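Local coordinates for tetratricopeptide TPR_2 repeat protein (PDB 5DJS) that is of unknown function but joins tetratricopeptide repeats to a GT-B-type fold of glycosyl transferase family 41 and holds uridine-5'-diphosphate, at residues Met279-Pro290 with Tyr297-Tyr308; Leu349-Leu357 with Tyr468-Arg477. The protein carries 1 engineered substitution. All blocks are in the same frame, centred on the assembly; numbering follows the deposited sequence.

After the N-terminal tetratricopeptide repeats, the chain builds two parallel six-stranded sheets in turn, and each contact belongs to one of them. Contact 1 closes a short loop of six residues and adds the edge strand 300-304 to the first sheet. Contact 2 closes a far longer loop of 110 residues, joining helix 344-356 to helix 465-477 beside the second sheet. The two loops follow one another in series, neither nesting nor crossing, and the contact centres lie about 33 Å apart. A link between the two regions comes from helix 479-521, which begins just after contact 2 and returns to pack on strand 281-285 of contact 1.

Contact 1. Residues Met279-Pro290 with Tyr297-Tyr308; sequences MDYLVGDQHLCP and YTERLVRLSRFY
Strands Tyr281-Asp285 and Arg300-Leu304 pair in parallel, 35° apart in direction, and Leu282 donates its N-H to Arg300 O and accepts from Val302 N, 2.9 Å from Leu282 O. Arg300 N to Asp280 O and Gly284 N to Val302 O continue the pattern, whereas the backbone bonds that follow, Leu304 N to Gly284 O and Gln286 N to Leu304 O, are weak.

Tyr281, Val283, Val302 and Leu304 share one face of the sheet, where Val302 CG2 meets Tyr281 CD1 and Leu304 CD1 meets Val283 CG1. On the other face the two branches of Leu282 part: CD1 lies 3.8 Å from Tyr297 CE2, and CD2 rests against Leu301 CD2, the two leucines running side by side.

Where the strands end, Asp285 ties up the turn. With CG set between backbone N and carbonyl carbon (chi1 78°), its carboxylate reaches both segments. OD1 accepts a nearly straight bond of 2.9 Å from Leu288 N, an Asx motif, while OD2 is hydrogen-bonded to Ser450 OG of helix 447-454 and takes a weak bond from Tyr308 N. The same turn delivers Leu288 to Tyr308: its CD2 stands 3.4 Å above the centre of the ring in a CH-pi contact. Arg303, extended from CG to NE, reaches the backbone oxygens after the turn, NE meeting Cys289 O at 3.1 Å and NH2 meeting Pro290 O at 2.8 Å, the latter oxygen in the guanidinium plane. Asp294 adds a salt bridge to NH2.

Strand 281-285 is thus held between strand 263-266 and the edge strand 300-304 of this Rossmann-like sheet. Tyr281 and Val283 lean on Met515 of helix 479-521, Phe307 packs against helix 447-454, and Tyr308 touches Cys422 of the uridine-5'-diphosphate pocket, its side chain about 8 Å from the ligand.

Contact 2. Residues Leu349-Leu357 with Tyr468-Arg477; sequences LWAKILLAL and YIDIALGLGR
Ile353 is the knob of this helix pair, seated in a hole made by Tyr468, Ile469, Ala472 and Leu473 where the helical segments, their axes 9.7 Å apart, cross at -37°. Its longer branch does the probing: CG1 lies anti to the carbonyl carbon and the chain runs on extended, which brings CD1 to 3.7 Å from Ala472 CB and also to the edge of the Tyr468 ring. The shorter branch, CG2, turns to Leu473 CD1.

Tyr468 has CG anti to its own N (chi1 180°), which sends the ring across to the neighbouring helix. Leu349 CD1 sits over one face, off centre, in a CH-pi contact 4.2 Å from the ring centroid. The phenol oxygen accepts a nearly straight hydrogen bond from Trp350 NE1, 3.2 Å from Tyr468 OH and in the indole plane. Because Tyr468 OH also bonds Asp415 O, the hydroxyl has two partners, which would hold the far end of the ring in place.

Toward the C-terminal ends, the two branches of Leu357 meet different partners. CD1 comes 4.0 Å from Leu473 CD1 and also approaches Gly476 CA, whose lack of a side chain lets it come close; CD2 lies 3.5 Å from Arg477 NE. The guanidinium of Arg477 rests one face on Leu473 CG, and NH2 makes a weak bond to Ala356 O, in the guanidinium plane, at the last turn of helix 344-356.

Ile353 and Leu357 also reach Phe333 of strand 332-335, and Tyr468 and Ala472 reach Leu414. Helix 344-356 is the crossover of a beta-alpha-beta unit linking strands 332-335 and 361-365, and its packing beside helix 465-477 on the parallel sheet is characteristic of the Rossmann-like C-terminal half of a GT-B fold.

Contact 1. Residues Met279-Pro290 with Tyr297-Tyr308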
loop_
_atom_site.group_PDB
_atom_site.type_symbol
_atom_site.label_atom_id
_atom_site.label_comp_id
_atom_site.label_asym_id
_atom_site.label_seq_id
_atom_site.Cartn_x
_atom_site.Cartn_y
_atom_site.Cartn_z
ATOM N N MET A 279 -10.737 0.659 16.692
ATOM C CA MET A 279 -10.412 1.792 15.824
ATOM C C MET A 279 -11.612 2.743 15.766
ATOM O O MET A 279 -12.706 2.371 15.337
ATOM C CB MET A 279 -10.015 1.309 14.435
ATOM C CG MET A 279 -9.229 2.325 13.620
ATOM S SD MET A 279 -7.581 2.725 14.261
ATOM C CE MET A 279 -6.723 1.154 14.117
ATOM N N ASP A 280 -11.396 3.976 16.211
ATOM C CA ASP A 280 -12.481 4.941 16.375
ATOM C C ASP A 280 -12.754 5.627 15.059
ATOM O O ASP A 280 -13.905 5.722 14.642
ATOM C CB ASP A 280 -12.140 6.000 17.444
ATOM C CG ASP A 280 -11.713 5.395 18.786
ATOM O OD1 ASP A 280 -12.504 4.616 19.372
ATOM O OD2 ASP A 280 -10.585 5.715 19.249
ATOM N N TYR A 281 -11.685 6.099 14.411
ATOM C CA TYR A 281 -11.787 6.889 13.171
ATOM C C TYR A 281 -10.970 6.338 12.001
ATOM O O TYR A 281 -9.907 5.755 12.188
ATOM C CB TYR A 281 -11.361 8.331 13.448
ATOM C CG TYR A 281 -12.262 8.998 14.454
ATOM C CD1 TYR A 281 -13.479 9.549 14.059
ATOM C CD2 TYR A 281 -11.917 9.047 15.800
ATOM C CE1 TYR A 281 -14.319 10.159 14.973
ATOM C CE2 TYR A 281 -12.753 9.648 16.728
ATOM C CZ TYR A 281 -13.950 10.205 16.306
ATOM O OH TYR A 281 -14.779 10.803 17.212
ATOM N N LEU A 282 -11.500 6.523 10.798
ATOM C CA LEU A 282 -10.755 6.348 9.564
ATOM C C LEU A 282 -10.800 7.693 8.825
ATOM O O LEU A 282 -11.888 8.185 8.518
ATOM C CB LEU A 282 -11.386 5.236 8.729
ATOM C CG LEU A 282 -10.656 4.841 7.434
ATOM C CD1 LEU A 282 -10.841 3.362 7.110
ATOM C CD2 LEU A 282 -11.108 5.685 6.253
ATOM N N VAL A 283 -9.636 8.280 8.549
ATOM C CA VAL A 283 -9.536 9.598 7.869
ATOM C C VAL A 283 -9.460 9.477 6.328
ATOM O O VAL A 283 -8.416 9.114 5.771
ATOM C CB VAL A 283 -8.308 10.392 8.374
ATOM C CG1 VAL A 283 -8.187 11.731 7.663
ATOM C CG2 VAL A 283 -8.397 10.612 9.873
ATOM N N GLY A 284 -10.570 9.799 5.657
ATOM C CA GLY A 284 -10.656 9.793 4.190
ATOM C C GLY A 284 -10.937 11.187 3.647
ATOM O O GLY A 284 -10.368 12.181 4.125
ATOM N N ASP A 285 -11.800 11.257 2.635
ATOM C CA ASP A 285 -12.291 12.545 2.117
ATOM C C ASP A 285 -13.620 12.377 1.373
ATOM O O ASP A 285 -14.109 11.251 1.221
ATOM C CB ASP A 285 -11.220 13.274 1.284
ATOM C CG ASP A 285 -11.054 12.726 -0.118
ATOM O OD1 ASP A 285 -12.058 12.688 -0.867
ATOM O OD2 ASP A 285 -9.899 12.412 -0.496
ATOM N N GLN A 286 -14.197 13.487 0.921
ATOM C CA GLN A 286 -15.593 13.499 0.454
ATOM C C GLN A 286 -15.826 12.804 -0.876
ATOM O O GLN A 286 -16.907 12.270 -1.103
ATOM C CB GLN A 286 -16.112 14.928 0.375
ATOM C CG GLN A 286 -16.176 15.613 1.722
ATOM C CD GLN A 286 -16.650 17.043 1.605
ATOM O OE1 GLN A 286 -16.077 17.842 0.853
ATOM N NE2 GLN A 286 -17.703 17.379 2.339
ATOM N N HIS A 287 -14.820 12.817 -1.745
ATOM C CA HIS A 287 -14.862 12.062 -3.000
ATOM C C HIS A 287 -14.455 10.607 -2.787
ATOM O O HIS A 287 -15.043 9.696 -3.384
ATOM C CB HIS A 287 -13.957 12.708 -4.041
ATOM C CG HIS A 287 -14.324 14.125 -4.363
ATOM N ND1 HIS A 287 -15.629 14.542 -4.513
ATOM C CD2 HIS A 287 -13.551 15.215 -4.589
ATOM C CE1 HIS A 287 -15.646 15.832 -4.803
ATOM N NE2 HIS A 287 -14.397 16.262 -4.854
ATOM N N LEU A 288 -13.457 10.399 -1.930
ATOM C CA LEU A 288 -12.909 9.067 -1.652
ATOM C C LEU A 288 -13.887 8.100 -0.982
ATOM O O LEU A 288 -13.858 6.908 -1.289
ATOM C CB LEU A 288 -11.632 9.179 -0.799
ATOM C CG LEU A 288 -10.843 7.887 -0.523
ATOM C CD1 LEU A 288 -10.313 7.276 -1.812
ATOM C CD2 LEU A 288 -9.694 8.149 0.433
ATOM N N CYS A 289 -14.727 8.614 -0.078
ATOM C CA CYS A 289 -15.675 7.811 0.714
ATOM C C CYS A 289 -17.111 8.199 0.324
ATOM O O CYS A 289 -17.614 9.225 0.794
ATOM C CB CYS A 289 -15.453 8.079 2.221
ATOM S SG CYS A 289 -13.752 7.930 2.845
ATOM N N PRO A 290 -17.787 7.393 -0.528
ATOM C CA PRO A 290 -19.096 7.830 -1.069
ATOM C C PRO A 290 -20.223 7.911 -0.037
ATOM O O PRO A 290 -20.101 7.320 1.015
ATOM C CB PRO A 290 -19.415 6.770 -2.129
ATOM C CG PRO A 290 -18.669 5.560 -1.692
ATOM C CD PRO A 290 -17.407 6.066 -1.042
ATOM N N TYR A 297 -18.057 0.242 7.561
ATOM C CA TYR A 297 -16.909 0.575 8.410
ATOM C C TYR A 297 -17.274 0.588 9.885
ATOM O O TYR A 297 -18.230 1.253 10.288
ATOM C CB TYR A 297 -16.370 1.958 8.019
ATOM C CG TYR A 297 -15.781 2.004 6.632
ATOM C CD1 TYR A 297 -16.607 2.065 5.502
ATOM C CD2 TYR A 297 -14.403 1.966 6.438
ATOM C CE1 TYR A 297 -16.078 2.085 4.218
ATOM C CE2 TYR A 297 -13.858 1.986 5.155
ATOM C CZ TYR A 297 -14.697 2.053 4.043
ATOM O OH TYR A 297 -14.163 2.077 2.770
ATOM N N THR A 298 -16.502 -0.143 10.688
ATOM C CA THR A 298 -16.597 -0.047 12.151
ATOM C C THR A 298 -16.149 1.330 12.629
ATOM O O THR A 298 -16.731 1.887 13.552
ATOM C CB THR A 298 -15.716 -1.084 12.855
ATOM O OG1 THR A 298 -14.391 -1.014 12.314
ATOM C CG2 THR A 298 -16.297 -2.490 12.698
ATOM N N GLU A 299 -15.116 1.866 11.991
ATOM C CA GLU A 299 -14.635 3.208 12.294
ATOM C C GLU A 299 -15.669 4.249 11.851
ATOM O O GLU A 299 -16.477 3.983 10.950
ATOM C CB GLU A 299 -13.315 3.514 11.561
ATOM C CG GLU A 299 -12.214 2.462 11.665
ATOM C CD GLU A 299 -12.216 1.436 10.529
ATOM O OE1 GLU A 299 -13.223 1.303 9.801
ATOM O OE2 GLU A 299 -11.216 0.727 10.385
ATOM N N ARG A 300 -15.636 5.429 12.470
ATOM C CA ARG A 300 -16.370 6.575 11.941
ATOM C C ARG A 300 -15.528 7.220 10.853
ATOM O O ARG A 300 -14.356 7.551 11.075
ATOM C CB ARG A 300 -16.671 7.615 13.013
ATOM C CG ARG A 300 -17.967 7.391 13.759
ATOM C CD ARG A 300 -18.258 8.592 14.635
ATOM N NE ARG A 300 -18.750 8.194 15.955
ATOM C CZ ARG A 300 -18.479 8.813 17.107
ATOM N NH1 ARG A 300 -17.687 9.888 17.161
ATOM N NH2 ARG A 300 -19.005 8.342 18.234
ATOM N N LEU A 301 -16.129 7.394 9.680
ATOM C CA LEU A 301 -15.439 8.003 8.556
ATOM C C LEU A 301 -15.315 9.513 8.783
ATOM O O LEU A 301 -16.283 10.170 9.167
ATOM C CB LEU A 301 -16.193 7.714 7.255
ATOM C CG LEU A 301 -16.285 6.246 6.837
ATOM C CD1 LEU A 301 -17.265 6.094 5.687
ATOM C CD2 LEU A 301 -14.930 5.691 6.435
ATOM N N VAL A 302 -14.114 10.042 8.563
ATOM C CA VAL A 302 -13.837 11.469 8.671
ATOM C C VAL A 302 -13.549 11.953 7.256
ATOM O O VAL A 302 -12.436 11.793 6.753
ATOM C CB VAL A 302 -12.635 11.733 9.609
ATOM C CG1 VAL A 302 -12.212 13.194 9.602
ATOM C CG2 VAL A 302 -12.961 11.296 11.025
ATOM N N ARG A 303 -14.564 12.525 6.616
ATOM C CA ARG A 303 -14.453 12.967 5.229
ATOM C C ARG A 303 -13.911 14.397 5.142
ATOM O O ARG A 303 -14.684 15.360 5.097
ATOM C CB ARG A 303 -15.817 12.891 4.539
ATOM C CG ARG A 303 -16.480 11.524 4.537
ATOM C CD ARG A 303 -17.941 11.646 4.117
ATOM N NE ARG A 303 -18.458 10.413 3.514
ATOM C CZ ARG A 303 -18.902 9.346 4.181
ATOM N NH1 ARG A 303 -18.905 9.308 5.516
ATOM N NH2 ARG A 303 -19.358 8.299 3.506
ATOM N N LEU A 304 -12.587 14.537 5.096
ATOM C CA LEU A 304 -11.960 15.849 4.898
ATOM C C LEU A 304 -12.492 16.533 3.619
ATOM O O LEU A 304 -12.771 15.865 2.615
ATOM C CB LEU A 304 -10.437 15.725 4.771
ATOM C CG LEU A 304 -9.615 15.168 5.929
ATOM C CD1 LEU A 304 -8.162 15.027 5.494
ATOM C CD2 LEU A 304 -9.732 16.036 7.165
ATOM N N SER A 305 -12.590 17.865 3.655
ATOM C CA SER A 305 -13.093 18.669 2.520
ATOM C C SER A 305 -11.991 19.064 1.513
ATOM O O SER A 305 -12.133 20.028 0.775
ATOM C CB SER A 305 -13.777 19.914 3.073
ATOM O OG SER A 305 -12.861 20.610 3.902
ATOM N N ARG A 306 -10.886 18.326 1.525
ATOM C CA ARG A 306 -9.847 18.360 0.504
ATOM C C ARG A 306 -9.452 16.887 0.227
ATOM O O ARG A 306 -10.025 15.968 0.810
ATOM C CB ARG A 306 -8.634 19.128 1.032
ATOM C CG ARG A 306 -7.994 18.472 2.243
ATOM C CD ARG A 306 -6.698 19.098 2.694
ATOM N NE ARG A 306 -5.738 19.448 1.641
ATOM C CZ ARG A 306 -5.077 18.610 0.850
ATOM N NH1 ARG A 306 -5.270 17.303 0.891
ATOM N NH2 ARG A 306 -4.209 19.092 -0.022
ATOM N N PHE A 307 -8.440 16.678 -0.613
ATOM C CA PHE A 307 -7.889 15.345 -0.865
ATOM C C PHE A 307 -7.298 14.769 0.425
ATOM O O PHE A 307 -6.715 15.508 1.215
ATOM C CB PHE A 307 -6.826 15.418 -1.974
ATOM C CG PHE A 307 -6.302 14.079 -2.425
ATOM C CD1 PHE A 307 -7.171 13.096 -2.902
ATOM C CD2 PHE A 307 -4.931 13.804 -2.400
ATOM C CE1 PHE A 307 -6.687 11.871 -3.326
ATOM C CE2 PHE A 307 -4.443 12.578 -2.828
ATOM C CZ PHE A 307 -5.323 11.611 -3.297
ATOM N N TYR A 308 -7.447 13.458 0.638
ATOM C CA TYR A 308 -7.046 12.839 1.916
ATOM C C TYR A 308 -5.535 12.722 2.170
ATOM O O TYR A 308 -5.153 12.176 3.194
ATOM C CB TYR A 308 -7.727 11.473 2.092
ATOM C CG TYR A 308 -7.046 10.277 1.421
ATOM C CD1 TYR A 308 -6.883 10.208 0.028
ATOM C CD2 TYR A 308 -6.603 9.194 2.182
ATOM C CE1 TYR A 308 -6.281 9.113 -0.572
ATOM C CE2 TYR A 308 -6.002 8.092 1.588
ATOM C CZ TYR A 308 -5.840 8.054 0.213
ATOM O OH TYR A 308 -5.248 6.958 -0.371
#

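Contact 2. Residues Leu349-Leu357 with Tyr468-Arg477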
loop_
_atom_site.group_PDB
_atom_site.type_symbol
_atom_site.label_atom_id
_atom_site.label_comp_id
_atom_site.label_asym_id
_atom_site.label_seq_id
_atom_site.Cartn_x
_atom_site.Cartn_y
_atom_site.Cartn_z
ATOM N N LEU A 349 -9.981 -3.776 -20.943
ATOM C CA LEU A 349 -10.133 -2.371 -21.348
ATOM C C LEU A 349 -8.920 -1.835 -22.093
ATOM O O LEU A 349 -9.060 -1.177 -23.125
ATOM C CB LEU A 349 -10.399 -1.477 -20.129
ATOM C CG LEU A 349 -11.624 -1.753 -19.256
ATOM C CD1 LEU A 349 -11.910 -0.545 -18.364
ATOM C CD2 LEU A 349 -12.867 -2.126 -20.067
ATOM N N TRP A 350 -7.733 -2.102 -21.556
ATOM C CA TRP A 350 -6.486 -1.656 -22.192
ATOM C C TRP A 350 -6.306 -2.224 -23.604
ATOM O O TRP A 350 -5.750 -1.553 -24.478
ATOM C CB TRP A 350 -5.261 -1.996 -21.332
ATOM C CG TRP A 350 -5.174 -1.239 -20.030
ATOM C CD1 TRP A 350 -5.972 -0.208 -19.605
ATOM C CD2 TRP A 350 -4.210 -1.445 -19.000
ATOM N NE1 TRP A 350 -5.573 0.222 -18.365
ATOM C CE2 TRP A 350 -4.488 -0.515 -17.969
ATOM C CE3 TRP A 350 -3.146 -2.343 -18.833
ATOM C CZ2 TRP A 350 -3.734 -0.452 -16.787
ATOM C CZ3 TRP A 350 -2.392 -2.278 -17.659
ATOM C CH2 TRP A 350 -2.694 -1.340 -16.652
ATOM N N ALA A 351 -6.783 -3.448 -23.815
ATOM C CA ALA A 351 -6.776 -4.066 -25.135
ATOM C C ALA A 351 -7.692 -3.314 -26.098
ATOM O O ALA A 351 -7.281 -3.005 -27.216
ATOM C CB ALA A 351 -7.188 -5.528 -25.045
ATOM N N LYS A 352 -8.916 -3.015 -25.659
ATOM C CA LYS A 352 -9.894 -2.289 -26.489
ATOM C C LYS A 352 -9.428 -0.893 -26.905
ATOM O O LYS A 352 -9.672 -0.468 -28.035
ATOM C CB LYS A 352 -11.253 -2.202 -25.787
ATOM C CG LYS A 352 -11.989 -3.532 -25.765
ATOM C CD LYS A 352 -13.317 -3.436 -25.041
ATOM C CE LYS A 352 -13.964 -4.808 -24.926
ATOM N NZ LYS A 352 -15.217 -4.743 -24.128
ATOM N N ILE A 353 -8.760 -0.198 -25.989
ATOM C CA ILE A 353 -8.066 1.062 -26.284
ATOM C C ILE A 353 -6.982 0.857 -27.357
ATOM O O ILE A 353 -6.891 1.644 -28.296
ATOM C CB ILE A 353 -7.433 1.668 -24.999
ATOM C CG1 ILE A 353 -8.528 2.196 -24.056
ATOM C CG2 ILE A 353 -6.446 2.784 -25.324
ATOM C CD1 ILE A 353 -8.084 2.414 -22.623
ATOM N N LEU A 354 -6.170 -0.192 -27.215
ATOM C CA LEU A 354 -5.063 -0.445 -28.145
ATOM C C LEU A 354 -5.514 -0.941 -29.531
ATOM O O LEU A 354 -4.773 -0.767 -30.510
ATOM C CB LEU A 354 -4.031 -1.400 -27.527
ATOM C CG LEU A 354 -3.201 -0.864 -26.347
ATOM C CD1 LEU A 354 -2.417 -1.975 -25.653
ATOM C CD2 LEU A 354 -2.248 0.238 -26.776
ATOM N N LEU A 355 -6.695 -1.558 -29.624
ATOM C CA LEU A 355 -7.263 -1.918 -30.928
ATOM C C LEU A 355 -7.719 -0.658 -31.651
ATOM O O LEU A 355 -7.425 -0.478 -32.834
ATOM C CB LEU A 355 -8.441 -2.884 -30.794
ATOM C CG LEU A 355 -8.158 -4.308 -30.326
ATOM C CD1 LEU A 355 -9.462 -5.108 -30.316
ATOM C CD2 LEU A 355 -7.115 -5.001 -31.186
ATOM N N ALA A 356 -8.426 0.205 -30.921
ATOM C CA ALA A 356 -8.978 1.457 -31.465
ATOM C C ALA A 356 -7.940 2.537 -31.777
ATOM O O ALA A 356 -8.249 3.477 -32.509
ATOM C CB ALA A 356 -10.039 2.012 -30.520
ATOM N N LEU A 357 -6.740 2.421 -31.205
ATOM C CA LEU A 357 -5.609 3.306 -31.522
ATOM C C LEU A 357 -4.435 2.423 -31.934
ATOM O O LEU A 357 -3.469 2.264 -31.173
ATOM C CB LEU A 357 -5.245 4.185 -30.321
ATOM C CG LEU A 357 -6.328 5.167 -29.861
ATOM C CD1 LEU A 357 -5.966 5.761 -28.509
ATOM C CD2 LEU A 357 -6.560 6.268 -30.884
ATOM N N TYR A 468 -14.455 4.986 -19.586
ATOM C CA TYR A 468 -13.004 4.912 -19.352
ATOM C C TYR A 468 -12.267 4.865 -20.681
ATOM O O TYR A 468 -11.332 5.633 -20.893
ATOM C CB TYR A 468 -12.671 3.669 -18.514
ATOM C CG TYR A 468 -11.209 3.419 -18.168
ATOM C CD1 TYR A 468 -10.324 2.854 -19.094
ATOM C CD2 TYR A 468 -10.727 3.670 -16.884
ATOM C CE1 TYR A 468 -9.003 2.588 -18.754
ATOM C CE2 TYR A 468 -9.404 3.411 -16.540
ATOM C CZ TYR A 468 -8.551 2.870 -17.473
ATOM O OH TYR A 468 -7.250 2.626 -17.125
ATOM N N ILE A 469 -12.717 3.973 -21.566
ATOM C CA ILE A 469 -12.135 3.806 -22.907
ATOM C C ILE A 469 -12.226 5.122 -23.694
ATOM O O ILE A 469 -11.209 5.609 -24.198
ATOM C CB ILE A 469 -12.831 2.664 -23.698
ATOM C CG1 ILE A 469 -12.553 1.299 -23.047
ATOM C CG2 ILE A 469 -12.345 2.618 -25.143
ATOM C CD1 ILE A 469 -13.511 0.198 -23.462
ATOM N N ASP A 470 -13.439 5.686 -23.770
ATOM C CA ASP A 470 -13.719 6.923 -24.533
ATOM C C ASP A 470 -12.834 8.100 -24.133
ATOM O O ASP A 470 -12.361 8.842 -24.999
ATOM C CB ASP A 470 -15.190 7.347 -24.391
ATOM C CG ASP A 470 -16.151 6.405 -25.092
ATOM O OD1 ASP A 470 -15.711 5.458 -25.775
ATOM O OD2 ASP A 470 -17.371 6.605 -24.953
ATOM N N ILE A 471 -12.615 8.267 -22.829
ATOM C CA ILE A 471 -11.740 9.332 -22.326
ATOM C C ILE A 471 -10.295 9.106 -22.787
ATOM O O ILE A 471 -9.633 10.053 -23.210
ATOM C CB ILE A 471 -11.847 9.493 -20.788
ATOM C CG1 ILE A 471 -13.237 10.043 -20.428
ATOM C CG2 ILE A 471 -10.776 10.442 -20.252
ATOM C CD1 ILE A 471 -13.617 9.936 -18.964
ATOM N N ALA A 472 -9.826 7.860 -22.722
ATOM C CA ALA A 472 -8.465 7.510 -23.150
ATOM C C ALA A 472 -8.275 7.656 -24.667
ATOM O O ALA A 472 -7.195 8.052 -25.123
ATOM C CB ALA A 472 -8.113 6.095 -22.710
ATOM N N LEU A 473 -9.312 7.310 -25.429
ATOM C CA LEU A 473 -9.341 7.526 -26.882
ATOM C C LEU A 473 -9.287 9.017 -27.230
ATOM O O LEU A 473 -8.451 9.437 -28.038
ATOM C CB LEU A 473 -10.590 6.874 -27.503
ATOM C CG LEU A 473 -10.477 5.435 -28.025
ATOM C CD1 LEU A 473 -9.558 4.556 -27.193
ATOM C CD2 LEU A 473 -11.858 4.792 -28.154
ATOM N N GLY A 474 -10.173 9.800 -26.609
ATOM C CA GLY A 474 -10.214 11.255 -26.783
ATOM C C GLY A 474 -8.886 11.959 -26.554
ATOM O O GLY A 474 -8.551 12.890 -27.282
ATOM N N LEU A 475 -8.135 11.511 -25.549
ATOM C CA LEU A 475 -6.807 12.063 -25.253
ATOM C C LEU A 475 -5.715 11.593 -26.219
ATOM O O LEU A 475 -4.771 12.336 -26.498
ATOM C CB LEU A 475 -6.383 11.718 -23.820
ATOM C CG LEU A 475 -7.153 12.330 -22.645
ATOM C CD1 LEU A 475 -6.485 11.898 -21.348
ATOM C CD2 LEU A 475 -7.217 13.845 -22.714
ATOM N N GLY A 476 -5.822 10.361 -26.706
ATOM C CA GLY A 476 -4.860 9.827 -27.669
ATOM C C GLY A 476 -4.930 10.483 -29.040
ATOM O O GLY A 476 -3.942 10.495 -29.778
ATOM N N ARG A 477 -6.103 11.015 -29.380
ATOM C CA ARG A 477 -6.324 11.689 -30.654
ATOM C C ARG A 477 -5.988 13.191 -30.586
ATOM O O ARG A 477 -5.072 13.646 -31.275
ATOM C CB ARG A 477 -7.758 11.430 -31.129
ATOM C CG ARG A 477 -7.939 9.986 -31.581
ATOM C CD ARG A 477 -9.380 9.498 -31.554
ATOM N NE ARG A 477 -9.443 8.067 -31.871
ATOM C CZ ARG A 477 -10.529 7.297 -31.777
ATOM N NH1 ARG A 477 -11.700 7.796 -31.379
ATOM N NH2 ARG A 477 -10.446 6.004 -32.085
#